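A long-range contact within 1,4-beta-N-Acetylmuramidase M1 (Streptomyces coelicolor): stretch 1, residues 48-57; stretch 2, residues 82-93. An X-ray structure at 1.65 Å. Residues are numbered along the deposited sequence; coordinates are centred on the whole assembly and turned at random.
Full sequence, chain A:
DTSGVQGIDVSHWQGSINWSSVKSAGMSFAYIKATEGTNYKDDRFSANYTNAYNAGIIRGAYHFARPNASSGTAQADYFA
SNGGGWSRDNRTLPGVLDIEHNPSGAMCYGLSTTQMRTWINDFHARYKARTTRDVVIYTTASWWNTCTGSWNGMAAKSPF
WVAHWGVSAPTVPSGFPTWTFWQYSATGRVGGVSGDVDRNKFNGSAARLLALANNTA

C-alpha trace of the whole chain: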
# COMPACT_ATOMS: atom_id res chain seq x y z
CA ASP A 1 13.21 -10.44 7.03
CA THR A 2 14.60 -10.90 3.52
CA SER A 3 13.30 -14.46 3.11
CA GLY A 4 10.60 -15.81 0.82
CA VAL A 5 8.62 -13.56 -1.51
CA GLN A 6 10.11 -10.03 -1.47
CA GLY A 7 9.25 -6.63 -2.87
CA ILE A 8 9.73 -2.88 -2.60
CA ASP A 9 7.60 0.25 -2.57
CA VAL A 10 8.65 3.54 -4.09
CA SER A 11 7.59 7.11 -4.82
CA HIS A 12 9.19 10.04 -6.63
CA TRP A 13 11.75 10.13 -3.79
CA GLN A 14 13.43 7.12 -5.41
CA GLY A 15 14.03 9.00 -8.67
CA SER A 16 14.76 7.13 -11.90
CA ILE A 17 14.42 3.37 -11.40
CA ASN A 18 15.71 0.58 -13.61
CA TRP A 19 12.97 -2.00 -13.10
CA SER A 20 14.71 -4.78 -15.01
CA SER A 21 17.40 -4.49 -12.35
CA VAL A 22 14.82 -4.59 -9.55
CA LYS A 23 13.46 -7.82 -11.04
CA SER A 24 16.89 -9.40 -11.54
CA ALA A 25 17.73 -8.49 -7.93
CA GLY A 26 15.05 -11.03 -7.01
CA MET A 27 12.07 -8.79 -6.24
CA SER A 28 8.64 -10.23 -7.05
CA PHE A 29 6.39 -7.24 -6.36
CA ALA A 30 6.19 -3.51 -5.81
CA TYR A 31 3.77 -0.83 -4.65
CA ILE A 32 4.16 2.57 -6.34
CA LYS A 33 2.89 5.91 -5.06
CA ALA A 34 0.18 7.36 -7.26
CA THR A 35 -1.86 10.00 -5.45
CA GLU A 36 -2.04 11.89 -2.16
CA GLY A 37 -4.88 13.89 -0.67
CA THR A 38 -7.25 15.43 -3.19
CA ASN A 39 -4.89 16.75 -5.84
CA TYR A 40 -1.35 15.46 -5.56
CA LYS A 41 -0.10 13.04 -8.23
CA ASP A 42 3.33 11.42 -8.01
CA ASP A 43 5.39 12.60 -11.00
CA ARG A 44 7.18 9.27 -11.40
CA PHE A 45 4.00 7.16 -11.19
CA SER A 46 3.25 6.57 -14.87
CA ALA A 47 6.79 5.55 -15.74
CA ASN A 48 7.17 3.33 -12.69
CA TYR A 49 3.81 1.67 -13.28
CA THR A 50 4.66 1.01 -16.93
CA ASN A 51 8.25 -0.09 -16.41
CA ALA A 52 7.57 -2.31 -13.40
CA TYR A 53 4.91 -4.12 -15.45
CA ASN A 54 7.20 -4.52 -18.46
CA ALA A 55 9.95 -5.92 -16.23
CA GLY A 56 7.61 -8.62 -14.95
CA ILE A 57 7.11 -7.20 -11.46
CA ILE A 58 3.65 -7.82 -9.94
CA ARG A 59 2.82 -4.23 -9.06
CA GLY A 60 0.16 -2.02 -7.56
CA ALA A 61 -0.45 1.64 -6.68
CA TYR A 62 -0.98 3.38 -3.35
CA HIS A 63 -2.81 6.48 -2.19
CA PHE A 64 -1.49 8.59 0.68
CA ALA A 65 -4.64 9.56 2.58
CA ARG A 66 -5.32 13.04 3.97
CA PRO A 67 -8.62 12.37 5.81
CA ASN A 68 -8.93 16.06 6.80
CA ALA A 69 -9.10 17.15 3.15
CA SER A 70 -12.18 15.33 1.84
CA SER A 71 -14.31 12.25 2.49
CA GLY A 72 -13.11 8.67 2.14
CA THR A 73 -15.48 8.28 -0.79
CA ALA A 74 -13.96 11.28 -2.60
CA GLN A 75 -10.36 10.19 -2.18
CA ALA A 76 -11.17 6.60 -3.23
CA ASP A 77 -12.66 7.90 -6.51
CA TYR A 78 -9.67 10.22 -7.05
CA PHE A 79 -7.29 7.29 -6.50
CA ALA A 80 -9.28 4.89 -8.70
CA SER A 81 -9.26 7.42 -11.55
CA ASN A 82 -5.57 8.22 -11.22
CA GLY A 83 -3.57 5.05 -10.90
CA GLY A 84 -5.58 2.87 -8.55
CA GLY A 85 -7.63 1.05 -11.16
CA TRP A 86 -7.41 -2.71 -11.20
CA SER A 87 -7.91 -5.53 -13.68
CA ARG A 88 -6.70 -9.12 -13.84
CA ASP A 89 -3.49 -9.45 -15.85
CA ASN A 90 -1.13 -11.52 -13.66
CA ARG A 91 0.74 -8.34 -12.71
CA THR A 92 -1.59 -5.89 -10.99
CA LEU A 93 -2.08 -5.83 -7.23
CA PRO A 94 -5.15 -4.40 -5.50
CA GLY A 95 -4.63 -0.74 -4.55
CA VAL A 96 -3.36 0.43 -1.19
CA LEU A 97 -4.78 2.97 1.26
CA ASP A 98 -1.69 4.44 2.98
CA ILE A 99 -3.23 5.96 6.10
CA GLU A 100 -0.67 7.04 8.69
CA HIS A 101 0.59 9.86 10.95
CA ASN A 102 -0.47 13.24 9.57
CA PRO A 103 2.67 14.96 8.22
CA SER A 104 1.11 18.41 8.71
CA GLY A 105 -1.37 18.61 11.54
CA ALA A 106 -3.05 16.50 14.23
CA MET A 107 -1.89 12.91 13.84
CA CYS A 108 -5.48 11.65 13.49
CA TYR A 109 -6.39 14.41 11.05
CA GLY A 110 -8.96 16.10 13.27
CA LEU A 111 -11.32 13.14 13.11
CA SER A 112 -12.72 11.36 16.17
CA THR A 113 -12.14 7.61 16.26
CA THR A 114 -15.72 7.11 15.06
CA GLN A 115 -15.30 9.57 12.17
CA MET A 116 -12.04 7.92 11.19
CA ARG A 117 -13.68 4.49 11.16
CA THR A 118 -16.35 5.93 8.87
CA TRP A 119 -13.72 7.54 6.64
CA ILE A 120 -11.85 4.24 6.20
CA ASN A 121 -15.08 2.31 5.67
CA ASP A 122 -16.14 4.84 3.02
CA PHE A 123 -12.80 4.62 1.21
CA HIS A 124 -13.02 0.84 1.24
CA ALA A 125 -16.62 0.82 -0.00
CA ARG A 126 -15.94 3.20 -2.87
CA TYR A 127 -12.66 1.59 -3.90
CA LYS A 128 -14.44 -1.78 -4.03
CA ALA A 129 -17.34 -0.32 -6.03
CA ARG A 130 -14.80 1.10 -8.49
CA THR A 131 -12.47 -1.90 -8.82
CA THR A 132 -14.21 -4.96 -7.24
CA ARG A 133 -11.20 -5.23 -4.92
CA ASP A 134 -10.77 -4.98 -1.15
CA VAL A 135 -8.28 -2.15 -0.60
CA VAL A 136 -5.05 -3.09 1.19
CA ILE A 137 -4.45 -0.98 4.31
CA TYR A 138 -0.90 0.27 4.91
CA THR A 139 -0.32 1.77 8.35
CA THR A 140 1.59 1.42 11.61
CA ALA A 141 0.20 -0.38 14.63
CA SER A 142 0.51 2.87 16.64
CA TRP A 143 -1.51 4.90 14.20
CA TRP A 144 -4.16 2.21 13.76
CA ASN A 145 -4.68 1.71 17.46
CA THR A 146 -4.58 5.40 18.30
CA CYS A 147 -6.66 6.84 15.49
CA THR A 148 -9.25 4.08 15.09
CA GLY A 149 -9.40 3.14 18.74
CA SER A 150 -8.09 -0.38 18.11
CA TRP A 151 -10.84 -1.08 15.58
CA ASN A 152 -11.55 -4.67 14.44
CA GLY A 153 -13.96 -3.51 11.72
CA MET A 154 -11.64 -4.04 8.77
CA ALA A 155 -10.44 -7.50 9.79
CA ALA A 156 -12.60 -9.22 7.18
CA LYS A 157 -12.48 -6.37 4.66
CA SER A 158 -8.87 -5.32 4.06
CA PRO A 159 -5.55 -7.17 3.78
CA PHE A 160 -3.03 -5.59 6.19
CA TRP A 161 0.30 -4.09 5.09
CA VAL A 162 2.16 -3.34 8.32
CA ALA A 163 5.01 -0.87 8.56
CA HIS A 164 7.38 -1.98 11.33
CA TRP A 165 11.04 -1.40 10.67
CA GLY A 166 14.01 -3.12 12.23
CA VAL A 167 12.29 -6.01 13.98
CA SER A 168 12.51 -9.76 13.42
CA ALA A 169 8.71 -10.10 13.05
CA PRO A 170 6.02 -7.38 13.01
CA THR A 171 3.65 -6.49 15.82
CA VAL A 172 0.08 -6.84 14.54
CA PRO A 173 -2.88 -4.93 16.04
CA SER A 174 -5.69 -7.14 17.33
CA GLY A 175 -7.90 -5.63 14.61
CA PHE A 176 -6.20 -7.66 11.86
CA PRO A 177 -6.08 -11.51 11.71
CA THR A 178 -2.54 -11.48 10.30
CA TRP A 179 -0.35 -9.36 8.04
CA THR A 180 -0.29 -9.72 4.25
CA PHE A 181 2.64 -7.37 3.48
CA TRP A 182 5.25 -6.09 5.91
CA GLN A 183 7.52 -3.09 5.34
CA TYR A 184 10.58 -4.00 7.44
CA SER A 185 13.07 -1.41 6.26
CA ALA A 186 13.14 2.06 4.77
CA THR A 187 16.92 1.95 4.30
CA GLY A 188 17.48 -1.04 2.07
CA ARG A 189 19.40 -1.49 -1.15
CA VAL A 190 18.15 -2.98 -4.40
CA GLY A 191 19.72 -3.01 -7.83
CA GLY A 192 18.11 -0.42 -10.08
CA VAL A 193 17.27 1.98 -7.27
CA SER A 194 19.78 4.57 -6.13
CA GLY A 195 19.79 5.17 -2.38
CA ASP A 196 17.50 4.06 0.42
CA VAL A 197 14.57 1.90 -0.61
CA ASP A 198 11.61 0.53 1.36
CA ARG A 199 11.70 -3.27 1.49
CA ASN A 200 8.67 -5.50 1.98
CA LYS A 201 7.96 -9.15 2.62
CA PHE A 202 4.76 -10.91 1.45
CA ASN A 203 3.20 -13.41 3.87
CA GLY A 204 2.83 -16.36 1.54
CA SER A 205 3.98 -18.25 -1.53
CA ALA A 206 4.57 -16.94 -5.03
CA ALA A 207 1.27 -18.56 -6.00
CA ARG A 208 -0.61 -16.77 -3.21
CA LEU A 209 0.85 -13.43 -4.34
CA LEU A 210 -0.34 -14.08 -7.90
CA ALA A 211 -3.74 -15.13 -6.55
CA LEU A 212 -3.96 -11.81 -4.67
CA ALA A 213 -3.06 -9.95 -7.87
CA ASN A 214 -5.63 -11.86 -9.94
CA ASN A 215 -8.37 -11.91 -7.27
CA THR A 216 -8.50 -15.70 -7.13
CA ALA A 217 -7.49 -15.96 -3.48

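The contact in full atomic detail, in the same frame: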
# COMPACT_ATOMS: atom_id res chain seq x y z
N ASN A 48 6.93 4.48 -13.56
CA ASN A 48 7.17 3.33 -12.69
C ASN A 48 6.15 2.22 -12.95
O ASN A 48 6.49 1.05 -13.06
CB ASN A 48 7.10 3.72 -11.21
CG ASN A 48 8.35 4.42 -10.74
OD1 ASN A 48 9.45 4.16 -11.24
ND2 ASN A 48 8.21 5.31 -9.75
N TYR A 49 4.89 2.62 -13.06
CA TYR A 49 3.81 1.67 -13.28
C TYR A 49 4.01 0.91 -14.59
O TYR A 49 3.79 -0.30 -14.66
CB TYR A 49 2.48 2.43 -13.31
CG TYR A 49 1.25 1.58 -13.10
CD1 TYR A 49 0.90 1.11 -11.83
CD2 TYR A 49 0.39 1.31 -14.16
CE1 TYR A 49 -0.29 0.39 -11.62
CE2 TYR A 49 -0.80 0.60 -13.97
CZ TYR A 49 -1.13 0.15 -12.70
OH TYR A 49 -2.31 -0.53 -12.51
N THR A 50 4.44 1.63 -15.63
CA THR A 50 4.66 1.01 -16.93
C THR A 50 5.89 0.11 -16.90
O THR A 50 5.82 -1.07 -17.30
CB THR A 50 4.88 2.11 -18.01
OG1 THR A 50 3.69 2.90 -18.12
CG2 THR A 50 5.20 1.48 -19.38
N ASN A 51 7.00 0.65 -16.42
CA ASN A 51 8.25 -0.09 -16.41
C ASN A 51 8.28 -1.29 -15.46
O ASN A 51 8.89 -2.30 -15.76
CB ASN A 51 9.41 0.87 -16.12
CG ASN A 51 9.53 1.96 -17.18
OD1 ASN A 51 9.13 1.78 -18.33
ND2 ASN A 51 10.10 3.10 -16.80
N ALA A 52 7.62 -1.17 -14.32
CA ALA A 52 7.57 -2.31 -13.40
C ALA A 52 6.81 -3.44 -14.10
O ALA A 52 7.23 -4.60 -14.06
CB ALA A 52 6.86 -1.92 -12.10
N TYR A 53 5.70 -3.11 -14.75
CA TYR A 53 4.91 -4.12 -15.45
C TYR A 53 5.76 -4.77 -16.55
O TYR A 53 5.82 -5.99 -16.64
CB TYR A 53 3.65 -3.48 -16.06
CG TYR A 53 2.86 -4.42 -16.96
CD1 TYR A 53 3.28 -4.67 -18.27
CD2 TYR A 53 1.77 -5.14 -16.47
CE1 TYR A 53 2.64 -5.62 -19.06
CE2 TYR A 53 1.11 -6.09 -17.26
CZ TYR A 53 1.56 -6.34 -18.55
OH TYR A 53 0.98 -7.33 -19.31
N ASN A 54 6.41 -3.96 -17.37
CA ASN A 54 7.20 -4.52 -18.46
C ASN A 54 8.35 -5.41 -17.97
O ASN A 54 8.76 -6.35 -18.66
CB ASN A 54 7.76 -3.41 -19.36
CG ASN A 54 6.67 -2.72 -20.18
OD1 ASN A 54 5.58 -3.26 -20.37
ND2 ASN A 54 6.97 -1.52 -20.67
N ALA A 55 8.85 -5.12 -16.78
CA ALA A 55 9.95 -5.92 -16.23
C ALA A 55 9.47 -7.22 -15.61
O ALA A 55 10.29 -8.05 -15.19
CB ALA A 55 10.71 -5.11 -15.19
N GLY A 56 8.16 -7.40 -15.52
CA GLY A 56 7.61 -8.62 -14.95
C GLY A 56 7.36 -8.58 -13.46
O GLY A 56 7.16 -9.62 -12.83
N ILE A 57 7.37 -7.38 -12.89
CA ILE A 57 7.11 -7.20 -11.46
C ILE A 57 5.59 -7.13 -11.25
O ILE A 57 4.89 -6.46 -12.01
CB ILE A 57 7.75 -5.86 -10.96
CG1 ILE A 57 9.29 -5.94 -11.00
CG2 ILE A 57 7.28 -5.55 -9.54
CD1 ILE A 57 9.90 -6.91 -9.98
N ASN A 82 -6.93 7.76 -10.97
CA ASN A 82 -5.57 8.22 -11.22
C ASN A 82 -4.46 7.28 -10.80
O ASN A 82 -3.49 7.68 -10.15
CB ASN A 82 -5.41 9.60 -10.57
CG ASN A 82 -6.28 10.65 -11.23
OD1 ASN A 82 -5.86 11.28 -12.20
ND2 ASN A 82 -7.50 10.81 -10.75
N GLY A 83 -4.61 6.02 -11.19
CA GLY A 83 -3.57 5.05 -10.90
C GLY A 83 -4.01 3.84 -10.12
O GLY A 83 -3.38 2.79 -10.23
N GLY A 84 -5.10 3.97 -9.38
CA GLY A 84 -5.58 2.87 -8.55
C GLY A 84 -6.50 1.85 -9.19
O GLY A 84 -6.99 0.94 -8.52
N GLY A 85 -6.75 2.00 -10.49
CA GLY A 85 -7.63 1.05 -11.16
C GLY A 85 -7.03 -0.34 -11.13
O GLY A 85 -5.82 -0.51 -11.03
N TRP A 86 -7.89 -1.34 -11.23
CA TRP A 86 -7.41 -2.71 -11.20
C TRP A 86 -8.10 -3.58 -12.23
O TRP A 86 -9.27 -3.39 -12.54
CB TRP A 86 -7.65 -3.33 -9.81
CG TRP A 86 -7.26 -4.80 -9.75
CD1 TRP A 86 -6.01 -5.31 -9.51
CD2 TRP A 86 -8.10 -5.92 -10.08
NE1 TRP A 86 -6.02 -6.67 -9.67
CE2 TRP A 86 -7.28 -7.07 -10.02
CE3 TRP A 86 -9.45 -6.06 -10.42
CZ2 TRP A 86 -7.78 -8.36 -10.29
CZ3 TRP A 86 -9.95 -7.33 -10.69
CH2 TRP A 86 -9.11 -8.47 -10.63
N SER A 87 -7.35 -4.53 -12.78
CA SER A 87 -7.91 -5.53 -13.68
C SER A 87 -6.97 -6.72 -13.61
O SER A 87 -5.78 -6.57 -13.29
CB SER A 87 -8.07 -5.01 -15.12
OG SER A 87 -6.83 -4.86 -15.76
N ARG A 88 -7.50 -7.91 -13.90
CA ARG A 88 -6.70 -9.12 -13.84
C ARG A 88 -5.77 -9.27 -15.03
O ARG A 88 -6.22 -9.38 -16.17
CB ARG A 88 -7.62 -10.35 -13.76
CG ARG A 88 -6.85 -11.66 -13.84
CD ARG A 88 -7.77 -12.86 -13.75
NE ARG A 88 -6.98 -14.09 -13.74
CZ ARG A 88 -7.47 -15.28 -13.43
NH1 ARG A 88 -8.75 -15.41 -13.09
NH2 ARG A 88 -6.68 -16.35 -13.43
N ASP A 89 -4.46 -9.27 -14.77
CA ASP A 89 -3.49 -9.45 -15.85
C ASP A 89 -2.19 -10.09 -15.38
O ASP A 89 -1.15 -9.92 -16.02
CB ASP A 89 -3.20 -8.11 -16.55
CG ASP A 89 -2.50 -7.09 -15.66
OD1 ASP A 89 -2.09 -7.44 -14.53
OD2 ASP A 89 -2.34 -5.94 -16.12
N ASN A 90 -2.27 -10.84 -14.28
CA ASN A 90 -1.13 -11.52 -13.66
C ASN A 90 -0.08 -10.58 -13.07
O ASN A 90 0.87 -11.04 -12.46
CB ASN A 90 -0.39 -12.41 -14.67
CG ASN A 90 -1.28 -13.47 -15.27
OD1 ASN A 90 -2.04 -14.14 -14.57
ND2 ASN A 90 -1.17 -13.65 -16.59
N ARG A 91 -0.27 -9.27 -13.21
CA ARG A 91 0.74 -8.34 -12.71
C ARG A 91 0.23 -7.10 -12.01
O ARG A 91 1.00 -6.16 -11.81
CB ARG A 91 1.65 -7.88 -13.85
CG ARG A 91 2.44 -8.99 -14.49
CD ARG A 91 3.46 -8.47 -15.49
NE ARG A 91 4.00 -9.59 -16.25
CZ ARG A 91 4.56 -9.49 -17.45
NH1 ARG A 91 4.69 -8.32 -18.04
NH2 ARG A 91 4.95 -10.60 -18.07
N THR A 92 -1.05 -7.08 -11.64
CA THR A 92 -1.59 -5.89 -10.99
C THR A 92 -2.17 -6.21 -9.63
O THR A 92 -3.10 -7.01 -9.51
CB THR A 92 -2.68 -5.26 -11.85
OG1 THR A 92 -2.15 -5.04 -13.16
CG2 THR A 92 -3.12 -3.91 -11.27
N LEU A 93 -1.60 -5.60 -8.59
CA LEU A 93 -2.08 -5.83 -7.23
C LEU A 93 -3.24 -4.90 -6.89
O LEU A 93 -3.42 -3.86 -7.52
CB LEU A 93 -0.95 -5.57 -6.23
CG LEU A 93 0.20 -6.59 -6.24
CD1 LEU A 93 1.40 -6.04 -5.47
CD2 LEU A 93 -0.29 -7.91 -5.64
O HOH W 1 -3.50 0.13 -10.12
O HOH W 2 -5.11 -1.25 -13.85
O HOH W 3 0.06 -9.65 -18.33

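How does the first part of stretch 2, a glycine-rich loop without regular secondary structure, meet the helix of stretch 1? It does so mainly through Tyr 49, whose CA-to-CB bond points toward the loop and whose t rotamer carries the ring across the gap. The backbones remain well apart here, with the CA of Tyr 49 8.5 Å from the CA of Gly 83, and the long aromatic side chain reaches across the space between them. Its CE1 lies 4.2 Å from the carbonyl O of Gly 83, a van der Waals approach. Gly 83 has a phi of 124°, and at its backbone angles a CB would be jammed against the carbonyl O of the preceding residue; the need for glycine is therefore local and owes nothing to the helix.

What joins the Tyr 49 hydroxyl to the loop, if it does not bond to it directly? Two waters do: Tyr 49 OH and the carbonyl O of Gly 85 are 3.8 Å apart, too far for a direct hydrogen bond. The first accepts a hydrogen bond from Tyr 49 OH at 2.8 Å and donates to Gly 83 O at 2.7 Å and Gly 85 O at 2.6 Å, so one molecule ties the phenol to two carbonyls. The second donates to Tyr 49 OH at 3.2 Å and, weakly, to Gly 85 O at 3.0 Å. Beyond Gly 85 the chain leaves the helix, and Trp 86, Ser 87 and Arg 88 make no contact with it.

How does the chain return at Asp 89? Its CA-to-CB bond points toward the helix, and OD2 comes within 3.6 Å of CE2 of Tyr 53. The other carboxylate oxygen serves its own loop: OD1 accepts hydrogen bonds from Arg 91 N at 2.9 Å and from Thr 92 OG1 at 2.8 Å, bracing the turn that presents Arg 91. A third water donates to the carbonyl O of Asp 89 at 2.6 Å and is hydrogen-bonded to Tyr 53 OH at 2.7 Å, linking the far end of the ring to the loop backbone.

Why does Arg 91 dominate the end of the contact? The backbones come closer here, with 6.5 Å between the CA atoms of Arg 91 and Tyr 53, and the extended arginine lies over one face of the tyrosine ring. Its CD sits 4.0 Å from the centroid of the Tyr 53 ring in a CH-pi contact, and CZ lies 4.8 Å from that centroid, placing the cation over the pi cloud. NH1 also donates a weak hydrogen bond of 2.9 Å to Tyr 53 O, a carbonyl that already accepts from Gly 56 N. Gly 56 closes the helix in a Schellman motif, and its CA packs over one face of the guanidinium, 4.0 Å from Arg 91 NE. Finally, Thr 92 places CG2 3.7 Å from Tyr 49 OH, returning the loop to the first tyrosine.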